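Side-chain contacts in cellobiose 2-epimerase (Ruminococcus albus, PDB 3VW5), which catalyses the reversible epimerization of unmodified cellobiose to 4-O-beta-D-glucopyranosyl-D-mannose and has an (alpha/alpha)6 barrel fold: residues A[151-156]-A[160-165]; A[8-13]-A[62-67]; A[130-135]-A[193-198]. The protein carries 2 engineered substitutions. All coordinates share one frame; numbering follows the deposited sequence.

How the interactions relate
From the N terminus, interaction 2 comes first: 8-13 on helix 2-19 meets 62-67 at the end of helix 47-64, closing a loop of 48 residues. In series after it, interaction 3 opens at 130-135 on helix 129-145 and closes at 193-198, in the C-terminal part of helix 179-196. Nested between those two segments is interaction 1, a tight turn-back of three residues that packs strand 151-156 against the loop at 160-165, in the connection between helices 129-145 and 179-196. Interactions 2 and 3 thus tie helices of the barrel together. Interactions 1 and 2 lie on opposite sides of the chain's centre, their own centres 38 Å apart.

Interaction 1: A[151-156]-A[160-165]; sequences GYREAF and WRLVDN
Phe156 and Leu162 are joined in a single backbone bridge, their CA atoms 4.5 Å apart, and beside it Val163 N gives Ala155 O a hydrogen bond of 3.2 Å. Over the Phe156 ring, the Trp160 indole presents its edge to the phenyl face in an offset edge-to-face pair, planes 68° apart, with Trp160 CE3 3.9 Å from Phe156 CD2; Trp160 NE1 is bonded to Tyr89 O. The Leu162 side chain crosses that of Arg153 at about a right angle, Leu162 CD1 3.7 Å from Arg153 CD. In this (alpha/alpha)6 barrel, strand 151-156 belongs to an antiparallel sheet in the connection between helices 129-145 and 179-196, and the loop at 160-165 folds back against it. There Asn165, CG anti to the backbone N (chi1 -162°), sends ND2 to Glu154 OE2 at 2.8 Å, in its own amide plane but from above the carboxylate. The amide also bonds His108 NE2 and Asp176 O, while Glu154 OE1 takes Thr178 N. A leucine in place of Asn165 would probably leave Glu154 OE2 without this donor and His108 and Asp176 without their amide partner. Ala155 CB sits 3.9 Å from Asn165 CA.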
ATOM      1  N   GLY A 151     -12.244  18.319   2.838  1.00 41.62           N
ATOM      2  CA  GLY A 151     -11.289  17.229   2.766  1.00 39.37           C
ATOM      3  C   GLY A 151     -10.227  17.369   1.687  1.00 42.53           C
ATOM      4  O   GLY A 151     -10.164  18.366   0.973  1.00 42.72           O
ATOM      5  N   TYR A 152      -9.389  16.348   1.562  1.00 37.15           N
ATOM      6  CA  TYR A 152      -8.313  16.354   0.587  1.00 35.49           C
ATOM      7  C   TYR A 152      -8.816  16.161  -0.840  1.00 39.74           C
ATOM      8  O   TYR A 152      -9.698  15.337  -1.087  1.00 42.17           O
ATOM      9  CB  TYR A 152      -7.298  15.251   0.928  1.00 34.63           C
ATOM     10  CG  TYR A 152      -6.629  15.442   2.268  1.00 34.44           C
ATOM     11  CD1 TYR A 152      -5.477  16.224   2.386  1.00 34.77           C
ATOM     12  CD2 TYR A 152      -7.153  14.865   3.421  1.00 34.09           C
ATOM     13  CE1 TYR A 152      -4.866  16.423   3.615  1.00 34.48           C
ATOM     14  CE2 TYR A 152      -6.539  15.057   4.662  1.00 31.62           C
ATOM     15  CZ  TYR A 152      -5.399  15.839   4.743  1.00 32.57           C
ATOM     16  OH  TYR A 152      -4.778  16.038   5.946  1.00 36.42           O
ATOM     17  N   ARG A 153      -8.247  16.919  -1.776  1.00 41.24           N
ATOM     18  CA  ARG A 153      -8.423  16.659  -3.204  1.00 41.56           C
ATOM     19  C   ARG A 153      -7.225  15.882  -3.732  1.00 39.08           C
ATOM     20  O   ARG A 153      -6.144  15.954  -3.166  1.00 42.54           O
ATOM     21  CB  ARG A 153      -8.596  17.967  -3.962  1.00 41.14           C
ATOM     22  CG  ARG A 153      -9.931  18.595  -3.710  1.00 43.64           C
ATOM     23  CD  ARG A 153     -10.126  19.801  -4.576  1.00 49.28           C
ATOM     24  NE  ARG A 153     -11.423  20.417  -4.322  1.00 56.24           N
ATOM     25  CZ  ARG A 153     -11.881  21.481  -4.975  1.00 57.76           C
ATOM     26  NH1 ARG A 153     -11.141  22.043  -5.932  1.00 57.23           N
ATOM     27  NH2 ARG A 153     -13.076  21.977  -4.678  1.00 50.40           N
ATOM     28  N   GLU A 154      -7.401  15.159  -4.831  1.00 44.52           N
ATOM     29  CA  GLU A 154      -6.451  14.095  -5.176  1.00 45.20           C
ATOM     30  C   GLU A 154      -5.503  14.279  -6.370  1.00 40.15           C
ATOM     31  O   GLU A 154      -4.377  13.792  -6.330  1.00 42.04           O
ATOM     32  CB  GLU A 154      -7.207  12.773  -5.290  1.00 43.46           C
ATOM     33  CG  GLU A 154      -8.070  12.541  -4.066  1.00 45.22           C
ATOM     34  CD  GLU A 154      -8.478  11.103  -3.892  1.00 53.38           C
ATOM     35  OE1 GLU A 154      -9.131  10.803  -2.861  1.00 51.66           O
ATOM     36  OE2 GLU A 154      -8.146  10.272  -4.776  1.00 56.31           O
ATOM     37  N   ALA A 155      -5.930  14.974  -7.415  1.00 34.69           N
ATOM     38  CA  ALA A 155      -5.118  15.038  -8.623  1.00 36.75           C
ATOM     39  C   ALA A 155      -4.919  16.453  -9.149  1.00 36.65           C
ATOM     40  O   ALA A 155      -5.874  17.201  -9.311  1.00 41.70           O
ATOM     41  CB  ALA A 155      -5.710  14.137  -9.719  1.00 38.77           C
ATOM     42  N   PHE A 156      -3.668  16.800  -9.427  1.00 36.81           N
ATOM     43  CA  PHE A 156      -3.297  18.137  -9.869  1.00 38.44           C
ATOM     44  C   PHE A 156      -2.196  18.010 -10.894  1.00 41.40           C
ATOM     45  O   PHE A 156      -1.548  16.959 -10.987  1.00 38.61           O
ATOM     46  CB  PHE A 156      -2.762  18.963  -8.697  1.00 36.07           C
ATOM     47  CG  PHE A 156      -3.599  18.867  -7.474  1.00 40.55           C
ATOM     48  CD1 PHE A 156      -4.616  19.782  -7.245  1.00 40.84           C
ATOM     49  CD2 PHE A 156      -3.401  17.837  -6.561  1.00 35.61           C
ATOM     50  CE1 PHE A 156      -5.412  19.679  -6.111  1.00 40.97           C
ATOM     51  CE2 PHE A 156      -4.203  17.724  -5.444  1.00 35.82           C
ATOM     52  CZ  PHE A 156      -5.204  18.649  -5.214  1.00 37.73           C
ATOM     53  N   TRP A 160      -0.208  22.454  -9.261  1.00 44.94           N
ATOM     54  CA  TRP A 160      -1.328  22.361  -8.304  1.00 42.19           C
ATOM     55  C   TRP A 160      -2.676  22.871  -8.822  1.00 45.78           C
ATOM     56  O   TRP A 160      -3.564  23.185  -8.030  1.00 47.52           O
ATOM     57  CB  TRP A 160      -1.018  23.067  -6.988  1.00 33.82           C
ATOM     58  CG  TRP A 160       0.203  22.580  -6.248  1.00 46.58           C
ATOM     59  CD1 TRP A 160       1.346  23.291  -6.011  1.00 43.10           C
ATOM     60  CD2 TRP A 160       0.405  21.295  -5.634  1.00 44.72           C
ATOM     61  NE1 TRP A 160       2.244  22.535  -5.295  1.00 43.43           N
ATOM     62  CE2 TRP A 160       1.695  21.308  -5.050  1.00 39.68           C
ATOM     63  CE3 TRP A 160      -0.376  20.137  -5.528  1.00 39.65           C
ATOM     64  CZ2 TRP A 160       2.216  20.216  -4.361  1.00 41.86           C
ATOM     65  CZ3 TRP A 160       0.141  19.053  -4.851  1.00 37.41           C
ATOM     66  CH2 TRP A 160       1.426  19.096  -4.271  1.00 42.87           C
ATOM     67  N   ARG A 161      -2.831  22.962 -10.140  1.00 43.42           N
ATOM     68  CA  ARG A 161      -4.139  23.231 -10.717  1.00 42.34           C
ATOM     69  C   ARG A 161      -4.881  21.909 -10.894  1.00 45.88           C
ATOM     70  O   ARG A 161      -4.319  20.924 -11.385  1.00 47.70           O
ATOM     71  CB  ARG A 161      -4.009  23.966 -12.052  1.00 42.71           C
ATOM     72  CG  ARG A 161      -3.237  25.278 -11.937  1.00 52.78           C
ATOM     73  CD  ARG A 161      -2.893  25.874 -13.306  1.00 57.72           C
ATOM     74  NE  ARG A 161      -1.967  25.037 -14.062  1.00 58.65           N
ATOM     75  CZ  ARG A 161      -1.278  25.455 -15.118  1.00 60.84           C
ATOM     76  NH1 ARG A 161      -1.407  26.707 -15.542  1.00 62.62           N
ATOM     77  NH2 ARG A 161      -0.457  24.621 -15.752  1.00 55.69           N
ATOM     78  N   LEU A 162      -6.147  21.892 -10.498  1.00 47.31           N
ATOM     79  CA  LEU A 162      -6.954  20.673 -10.518  1.00 51.23           C
ATOM     80  C   LEU A 162      -7.103  19.992 -11.898  1.00 49.52           C
ATOM     81  O   LEU A 162      -7.346  20.663 -12.905  1.00 48.88           O
ATOM     82  CB  LEU A 162      -8.332  20.960  -9.929  1.00 45.06           C
ATOM     83  CG  LEU A 162      -9.064  19.669  -9.605  1.00 55.19           C
ATOM     84  CD1 LEU A 162      -9.082  19.443  -8.103  1.00 55.49           C
ATOM     85  CD2 LEU A 162     -10.479  19.680 -10.189  1.00 63.50           C
ATOM     86  N   VAL A 163      -6.944  18.664 -11.921  1.00 43.63           N
ATOM     87  CA  VAL A 163      -7.257  17.832 -13.098  1.00 53.91           C
ATOM     88  C   VAL A 163      -8.104  16.597 -12.746  1.00 54.76           C
ATOM     89  O   VAL A 163      -8.391  16.339 -11.574  1.00 56.55           O
ATOM     90  CB  VAL A 163      -5.992  17.307 -13.831  1.00 56.04           C
ATOM     91  CG1 VAL A 163      -6.324  17.081 -15.312  1.00 75.27           C
ATOM     92  CG2 VAL A 163      -4.825  18.257 -13.680  1.00 48.57           C
ATOM     93  N   ASP A 164      -8.472  15.817 -13.763  1.00 58.95           N
ATOM     94  CA  ASP A 164      -9.250  14.582 -13.561  1.00 61.52           C
ATOM     95  C   ASP A 164      -8.476  13.518 -12.784  1.00 64.08           C
ATOM     96  O   ASP A 164      -7.309  13.245 -13.069  1.00 66.17           O
ATOM     97  CB  ASP A 164      -9.710  13.988 -14.897  1.00 64.87           C
ATOM     98  CG  ASP A 164     -10.704  14.883 -15.632  1.00 69.53           C
ATOM     99  OD1 ASP A 164     -11.641  15.413 -14.989  1.00 66.07           O
ATOM    100  OD2 ASP A 164     -10.537  15.055 -16.858  1.00 71.94           O
ATOM    101  N   ASN A 165      -9.142  12.905 -11.817  1.00 59.85           N
ATOM    102  CA  ASN A 165      -8.540  11.850 -11.023  1.00 56.04           C
ATOM    103  C   ASN A 165      -8.538  10.486 -11.750  1.00 66.41           C
ATOM    104  O   ASN A 165      -9.103   9.498 -11.262  1.00 69.89           O
ATOM    105  CB  ASN A 165      -9.265  11.769  -9.676  1.00 56.22           C
ATOM    106  CG  ASN A 165      -8.470  11.027  -8.610  1.00 58.22           C
ATOM    107  OD1 ASN A 165      -7.554  10.253  -8.913  1.00 56.73           O
ATOM    108  ND2 ASN A 165      -8.831  11.256  -7.346  1.00 52.62           N
TER

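Interaction 2: A[8-13]-A[62-67]; sequences QELTDH and MTLGGD
Leu10 and Leu64 reach toward each other tip to tip, Leu10 CD1 meeting Leu64 CD1 at 3.4 Å, and that methyl pair is the centre of a small contact between helix 2-19 and the C-terminal end of helix 47-64. Two conformations bring it about. On Leu64 the first torsion sets CG anti to the carbonyl carbon, and the second (chi2 173°) carries CD1 straight on from CA, making it the outermost atom of an extended branch aimed at the other helix. Leu10 has its CG anti to the backbone N (chi1 -164°), and a second torsion of -129°, away from the usual staggered values, then places CD1 opposite that methyl. Thr11 adds the second touch: its CG2 lies 3.8 Å from the same Leu64 CD1, the two side chains crossing at a slant, while Thr11 OG1 is bonded to Arg7 O one turn back in its own helix. Leu64 also packs on Arg7 and Ile15, and Leu10 on Cys379 of helix 373-385, so helices from both ends of the chain come together here in the (alpha/alpha)6 barrel. Elsewhere on helix 2-19, His13 ND1 donates to Glu9 OE1 at 2.6 Å, in the imidazole plane and on the syn side of the carboxylate; Trp349 NE1 bonds the same oxygen. Between the two segments, then, only methyl groups meet: this is dispersion and the exclusion of water, with no polar pair to fix direction.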
ATOM      1  N   GLN A   8      10.638 -17.565   4.901  1.00 47.19           N
ATOM      2  CA  GLN A   8      11.443 -18.143   3.826  1.00 46.82           C
ATOM      3  C   GLN A   8      11.137 -17.504   2.476  1.00 45.93           C
ATOM      4  O   GLN A   8      12.047 -17.220   1.671  1.00 39.34           O
ATOM      5  CB  GLN A   8      11.176 -19.634   3.732  1.00 48.01           C
ATOM      6  CG  GLN A   8      12.304 -20.485   4.242  1.00 67.26           C
ATOM      7  CD  GLN A   8      12.591 -21.646   3.314  1.00 72.92           C
ATOM      8  OE1 GLN A   8      12.665 -21.470   2.096  1.00 63.87           O
ATOM      9  NE2 GLN A   8      12.735 -22.842   3.880  1.00 69.51           N
ATOM     10  N   GLU A   9       9.843 -17.295   2.233  1.00 41.67           N
ATOM     11  CA  GLU A   9       9.391 -16.651   1.007  1.00 43.03           C
ATOM     12  C   GLU A   9       9.964 -15.234   0.910  1.00 39.06           C
ATOM     13  O   GLU A   9      10.411 -14.797  -0.152  1.00 39.21           O
ATOM     14  CB  GLU A   9       7.859 -16.644   0.936  1.00 43.21           C
ATOM     15  CG  GLU A   9       7.305 -15.947  -0.298  1.00 41.94           C
ATOM     16  CD  GLU A   9       7.795 -16.571  -1.588  1.00 44.09           C
ATOM     17  OE1 GLU A   9       7.836 -15.863  -2.619  1.00 42.55           O
ATOM     18  OE2 GLU A   9       8.140 -17.771  -1.566  1.00 49.58           O
ATOM     19  N   LEU A  10       9.978 -14.530   2.034  1.00 35.64           N
ATOM     20  CA  LEU A  10      10.589 -13.211   2.079  1.00 38.24           C
ATOM     21  C   LEU A  10      12.096 -13.272   1.826  1.00 39.34           C
ATOM     22  O   LEU A  10      12.597 -12.589   0.923  1.00 39.37           O
ATOM     23  CB  LEU A  10      10.284 -12.527   3.415  1.00 39.70           C
ATOM     24  CG  LEU A  10      10.482 -11.015   3.588  1.00 41.78           C
ATOM     25  CD1 LEU A  10      11.312 -10.752   4.825  1.00 38.52           C
ATOM     26  CD2 LEU A  10      11.072 -10.303   2.377  1.00 34.10           C
ATOM     27  N   THR A  11      12.812 -14.089   2.606  1.00 35.80           N
ATOM     28  CA  THR A  11      14.280 -14.094   2.545  1.00 41.65           C
ATOM     29  C   THR A  11      14.909 -14.836   1.361  1.00 45.95           C
ATOM     30  O   THR A  11      15.995 -14.462   0.911  1.00 44.35           O
ATOM     31  CB  THR A  11      14.925 -14.622   3.834  1.00 44.72           C
ATOM     32  OG1 THR A  11      14.671 -16.029   3.963  1.00 47.62           O
ATOM     33  CG2 THR A  11      14.397 -13.859   5.055  1.00 40.11           C
ATOM     34  N   ASP A  12      14.255 -15.888   0.865  1.00 44.26           N
ATOM     35  CA  ASP A  12      14.880 -16.695  -0.192  1.00 46.11           C
ATOM     36  C   ASP A  12      14.302 -16.440  -1.569  1.00 46.51           C
ATOM     37  O   ASP A  12      14.932 -16.773  -2.576  1.00 45.23           O
ATOM     38  CB  ASP A  12      14.829 -18.193   0.121  1.00 51.87           C
ATOM     39  CG  ASP A  12      15.510 -18.537   1.434  1.00 58.43           C
ATOM     40  OD1 ASP A  12      16.519 -17.873   1.777  1.00 60.55           O
ATOM     41  OD2 ASP A  12      15.032 -19.463   2.134  1.00 63.84           O
ATOM     42  N   HIS A  13      13.106 -15.853  -1.619  1.00 46.45           N
ATOM     43  CA  HIS A  13      12.455 -15.612  -2.905  1.00 42.60           C
ATOM     44  C   HIS A  13      12.301 -14.128  -3.248  1.00 39.35           C
ATOM     45  O   HIS A  13      12.819 -13.659  -4.260  1.00 39.73           O
ATOM     46  CB  HIS A  13      11.104 -16.350  -2.991  1.00 42.41           C
ATOM     47  CG  HIS A  13      10.576 -16.463  -4.389  1.00 48.31           C
ATOM     48  ND1 HIS A  13       9.239 -16.321  -4.702  1.00 43.83           N
ATOM     49  CD2 HIS A  13      11.212 -16.694  -5.567  1.00 38.19           C
ATOM     50  CE1 HIS A  13       9.077 -16.455  -6.005  1.00 43.63           C
ATOM     51  NE2 HIS A  13      10.262 -16.683  -6.553  1.00 39.17           N
ATOM     52  N   MET A  62      15.006  -3.356   8.994  1.00 46.76           N
ATOM     53  CA  MET A  62      14.604  -3.279  10.394  1.00 45.51           C
ATOM     54  C   MET A  62      14.061  -4.610  10.930  1.00 45.18           C
ATOM     55  O   MET A  62      13.873  -4.768  12.131  1.00 47.69           O
ATOM     56  CB  MET A  62      13.568  -2.171  10.609  1.00 43.41           C
ATOM     57  CG  MET A  62      14.109  -0.746  10.500  1.00 48.75           C
ATOM     58  SD  MET A  62      12.919   0.526  11.045  1.00 54.46           S
ATOM     59  CE  MET A  62      11.717   0.523   9.707  1.00 38.85           C
ATOM     60  N   THR A  63      13.803  -5.573  10.055  1.00 47.75           N
ATOM     61  CA  THR A  63      13.174  -6.810  10.503  1.00 47.85           C
ATOM     62  C   THR A  63      14.176  -7.966  10.568  1.00 48.53           C
ATOM     63  O   THR A  63      14.165  -8.775  11.501  1.00 46.35           O
ATOM     64  CB  THR A  63      11.975  -7.169   9.597  1.00 46.13           C
ATOM     65  OG1 THR A  63      11.016  -6.109   9.656  1.00 46.31           O
ATOM     66  CG2 THR A  63      11.312  -8.468  10.041  1.00 38.88           C
ATOM     67  N   LEU A  64      15.061  -8.006   9.585  1.00 47.43           N
ATOM     68  CA  LEU A  64      15.979  -9.118   9.423  1.00 52.17           C
ATOM     69  C   LEU A  64      17.425  -8.689   9.665  1.00 56.06           C
ATOM     70  O   LEU A  64      18.292  -9.520   9.960  1.00 54.24           O
ATOM     71  CB  LEU A  64      15.841  -9.664   8.005  1.00 48.95           C
ATOM     72  CG  LEU A  64      14.406  -9.881   7.544  1.00 42.29           C
ATOM     73  CD1 LEU A  64      14.410 -10.254   6.095  1.00 41.28           C
ATOM     74  CD2 LEU A  64      13.719 -10.944   8.376  1.00 45.56           C
ATOM     75  N   GLY A  65      17.680  -7.388   9.538  1.00 47.97           N
ATOM     76  CA  GLY A  65      19.037  -6.888   9.547  1.00 46.25           C
ATOM     77  C   GLY A  65      19.718  -7.255   8.241  1.00 51.20           C
ATOM     78  O   GLY A  65      19.118  -7.900   7.379  1.00 53.56           O
ATOM     79  N   GLY A  66      20.969  -6.841   8.087  1.00 46.87           N
ATOM     80  CA  GLY A  66      21.712  -7.130   6.881  1.00 42.09           C
ATOM     81  C   GLY A  66      22.012  -5.855   6.128  1.00 48.18           C
ATOM     82  O   GLY A  66      21.164  -5.330   5.415  1.00 50.31           O
ATOM     83  N   ASP A  67      23.224  -5.347   6.297  1.00 49.81           N
ATOM     84  CA  ASP A  67      23.656  -4.127   5.626  1.00 50.93           C
ATOM     85  C   ASP A  67      23.202  -4.022   4.176  1.00 48.93           C
ATOM     86  O   ASP A  67      22.892  -2.933   3.702  1.00 51.28           O
ATOM     87  CB  ASP A  67      25.184  -3.992   5.696  1.00 55.34           C
ATOM     88  CG  ASP A  67      25.668  -3.621   7.082  1.00 68.90           C
ATOM     89  OD1 ASP A  67      24.812  -3.312   7.956  1.00 63.45           O
ATOM     90  OD2 ASP A  67      26.903  -3.614   7.289  1.00 75.79           O
TER

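Interaction 3: A[130-135]-A[193-198]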
ATOM      1  N   GLU A 130      17.866  13.852   7.349  1.00 41.16           N
ATOM      2  CA  GLU A 130      17.489  14.605   6.168  1.00 43.78           C
ATOM      3  C   GLU A 130      16.282  13.931   5.511  1.00 50.48           C
ATOM      4  O   GLU A 130      15.452  14.589   4.876  1.00 46.94           O
ATOM      5  CB  GLU A 130      18.679  14.678   5.214  1.00 37.25           C
ATOM      6  CG  GLU A 130      18.386  15.240   3.844  1.00 49.66           C
ATOM      7  CD  GLU A 130      19.582  15.114   2.898  1.00 69.24           C
ATOM      8  OE1 GLU A 130      20.161  13.996   2.771  1.00 73.14           O
ATOM      9  OE2 GLU A 130      19.961  16.137   2.284  1.00 69.64           O
ATOM     10  N   ALA A 131      16.189  12.612   5.685  1.00 47.52           N
ATOM     11  CA  ALA A 131      15.026  11.853   5.249  1.00 45.69           C
ATOM     12  C   ALA A 131      13.762  12.277   6.018  1.00 45.13           C
ATOM     13  O   ALA A 131      12.672  12.373   5.440  1.00 43.67           O
ATOM     14  CB  ALA A 131      15.276  10.348   5.399  1.00 42.77           C
ATOM     15  N   LEU A 132      13.907  12.528   7.318  1.00 45.78           N
ATOM     16  CA  LEU A 132      12.797  13.024   8.144  1.00 44.78           C
ATOM     17  C   LEU A 132      12.372  14.450   7.753  1.00 42.70           C
ATOM     18  O   LEU A 132      11.183  14.763   7.669  1.00 39.90           O
ATOM     19  CB  LEU A 132      13.173  12.977   9.626  1.00 40.58           C
ATOM     20  CG  LEU A 132      12.078  13.479  10.564  1.00 44.25           C
ATOM     21  CD1 LEU A 132      10.936  12.488  10.629  1.00 41.45           C
ATOM     22  CD2 LEU A 132      12.626  13.709  11.947  1.00 44.27           C
ATOM     23  N   ALA A 133      13.352  15.311   7.523  1.00 37.66           N
ATOM     24  CA  ALA A 133      13.074  16.627   6.978  1.00 45.53           C
ATOM     25  C   ALA A 133      12.242  16.540   5.658  1.00 44.45           C
ATOM     26  O   ALA A 133      11.215  17.201   5.507  1.00 40.94           O
ATOM     27  CB  ALA A 133      14.375  17.399   6.768  1.00 34.82           C
ATOM     28  N   LEU A 134      12.684  15.720   4.713  1.00 38.35           N
ATOM     29  CA  LEU A 134      11.959  15.546   3.477  1.00 34.78           C
ATOM     30  C   LEU A 134      10.533  15.067   3.752  1.00 38.97           C
ATOM     31  O   LEU A 134       9.570  15.492   3.112  1.00 39.81           O
ATOM     32  CB  LEU A 134      12.688  14.544   2.610  1.00 37.27           C
ATOM     33  CG  LEU A 134      13.528  15.136   1.477  1.00 43.73           C
ATOM     34  CD1 LEU A 134      13.932  16.547   1.804  1.00 47.39           C
ATOM     35  CD2 LEU A 134      14.746  14.244   1.211  1.00 39.47           C
ATOM     36  N   ALA A 135      10.394  14.181   4.722  1.00 39.03           N
ATOM     37  CA  ALA A 135       9.085  13.687   5.080  1.00 34.35           C
ATOM     38  C   ALA A 135       8.175  14.834   5.522  1.00 39.72           C
ATOM     39  O   ALA A 135       7.031  14.953   5.050  1.00 39.34           O
ATOM     40  CB  ALA A 135       9.195  12.616   6.144  1.00 30.88           C
ATOM     41  N   TYR A 193       4.288   9.763  12.470  1.00 40.05           N
ATOM     42  CA  TYR A 193       4.077  10.000  13.891  1.00 43.75           C
ATOM     43  C   TYR A 193       4.891   8.996  14.699  1.00 42.17           C
ATOM     44  O   TYR A 193       5.516   9.344  15.693  1.00 44.02           O
ATOM     45  CB  TYR A 193       2.590   9.928  14.247  1.00 40.92           C
ATOM     46  CG  TYR A 193       2.301  10.218  15.692  1.00 43.15           C
ATOM     47  CD1 TYR A 193       2.135  11.528  16.143  1.00 44.61           C
ATOM     48  CD2 TYR A 193       2.209   9.192  16.612  1.00 46.45           C
ATOM     49  CE1 TYR A 193       1.881  11.802  17.463  1.00 39.39           C
ATOM     50  CE2 TYR A 193       1.952   9.448  17.943  1.00 47.30           C
ATOM     51  CZ  TYR A 193       1.785  10.759  18.367  1.00 49.44           C
ATOM     52  OH  TYR A 193       1.531  11.015  19.704  1.00 53.18           O
ATOM     53  N   LYS A 194       4.884   7.746  14.253  1.00 42.86           N
ATOM     54  CA  LYS A 194       5.723   6.711  14.841  1.00 42.39           C
ATOM     55  C   LYS A 194       7.171   7.184  14.875  1.00 44.30           C
ATOM     56  O   LYS A 194       7.873   7.002  15.865  1.00 44.92           O
ATOM     57  CB  LYS A 194       5.601   5.415  14.027  1.00 46.26           C
ATOM     58  CG  LYS A 194       6.546   4.297  14.438  1.00 47.72           C
ATOM     59  CD  LYS A 194       5.800   2.979  14.521  1.00 54.13           C
ATOM     60  CE  LYS A 194       5.998   2.306  15.884  1.00 64.34           C
ATOM     61  NZ  LYS A 194       5.103   1.111  16.058  1.00 70.80           N
ATOM     62  N   ALA A 195       7.602   7.816  13.790  1.00 39.10           N
ATOM     63  CA  ALA A 195       8.988   8.235  13.652  1.00 41.92           C
ATOM     64  C   ALA A 195       9.417   9.357  14.606  1.00 46.73           C
ATOM     65  O   ALA A 195      10.577   9.386  15.042  1.00 46.87           O
ATOM     66  CB  ALA A 195       9.289   8.634  12.212  1.00 38.78           C
ATOM     67  N   ASP A 196       8.503  10.281  14.919  1.00 42.27           N
ATOM     68  CA  ASP A 196       8.917  11.561  15.502  1.00 44.54           C
ATOM     69  C   ASP A 196       7.893  12.268  16.406  1.00 44.33           C
ATOM     70  O   ASP A 196       8.155  13.369  16.910  1.00 39.51           O
ATOM     71  CB  ASP A 196       9.367  12.493  14.374  1.00 46.05           C
ATOM     72  CG  ASP A 196      10.115  13.690  14.877  1.00 49.59           C
ATOM     73  OD1 ASP A 196      11.300  13.533  15.239  1.00 56.99           O
ATOM     74  OD2 ASP A 196       9.524  14.792  14.903  1.00 51.66           O
ATOM     75  N   GLY A 197       6.734  11.638  16.584  1.00 40.77           N
ATOM     76  CA  GLY A 197       5.711  12.096  17.517  1.00 39.15           C
ATOM     77  C   GLY A 197       5.145  13.508  17.424  1.00 39.68           C
ATOM     78  O   GLY A 197       4.570  13.976  18.389  1.00 44.75           O
ATOM     79  N   ASN A 198       5.303  14.180  16.284  1.00 44.93           N
ATOM     80  CA  ASN A 198       4.779  15.537  16.069  1.00 42.06           C
ATOM     81  C   ASN A 198       3.263  15.588  16.158  1.00 43.88           C
ATOM     82  O   ASN A 198       2.575  14.890  15.418  1.00 46.51           O
ATOM     83  CB  ASN A 198       5.254  16.089  14.713  1.00 42.06           C
ATOM     84  CG  ASN A 198       4.717  17.497  14.415  1.00 52.14           C
ATOM     85  OD1 ASN A 198       4.282  17.792  13.297  1.00 52.15           O
ATOM     86  ND2 ASN A 198       4.757  18.368  15.413  1.00 52.65           N
TER
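Leu132, near the start of helix 129-145, lays its two methyls against Ala195 and Asp196 near the C-terminal end of helix 179-196, a helix-to-helix packing contact within the (alpha/alpha)6 barrel. Along the second segment, Tyr193 comes first and does not touch 130-135. Its carbonyl O accepts from both Gly197 N, at 2.7 Å, and Asp196 N, at 3.2 Å, so the backbone that carries Asp196 is held by two bonds to a single oxygen. One face of the Tyr193 ring is covered by Gly197 CA, which stands 3.8 Å above the ring plane and is offset toward the rim. At Ala195 the contact proper begins: its CB points toward the other helix and lies 4.5 Å from Leu132 CD1, a loose apolar touch. Asp196 does more. Its side chain crosses that of Leu132 at about a right angle, with Asp196 CB 4.1 Å from Leu132 CD1. Having CG anti to the backbone N (chi1 -166°) lays the carboxylate beside the other methyl. OD2 has a polar partner on the same opposing helix, the hydroxyl of Tyr136, one turn beyond Leu132, so the carboxylate meets helix 129-145 with a hydrogen bond as well as with packing. Gly197 then breaks away with positive phi, and Asn198 takes the N-cap position of helix 199-216. Leu132 also touches Tyr123 of helix 109-126, while its CD2 stands 3.6 Å from Asp196 OD1.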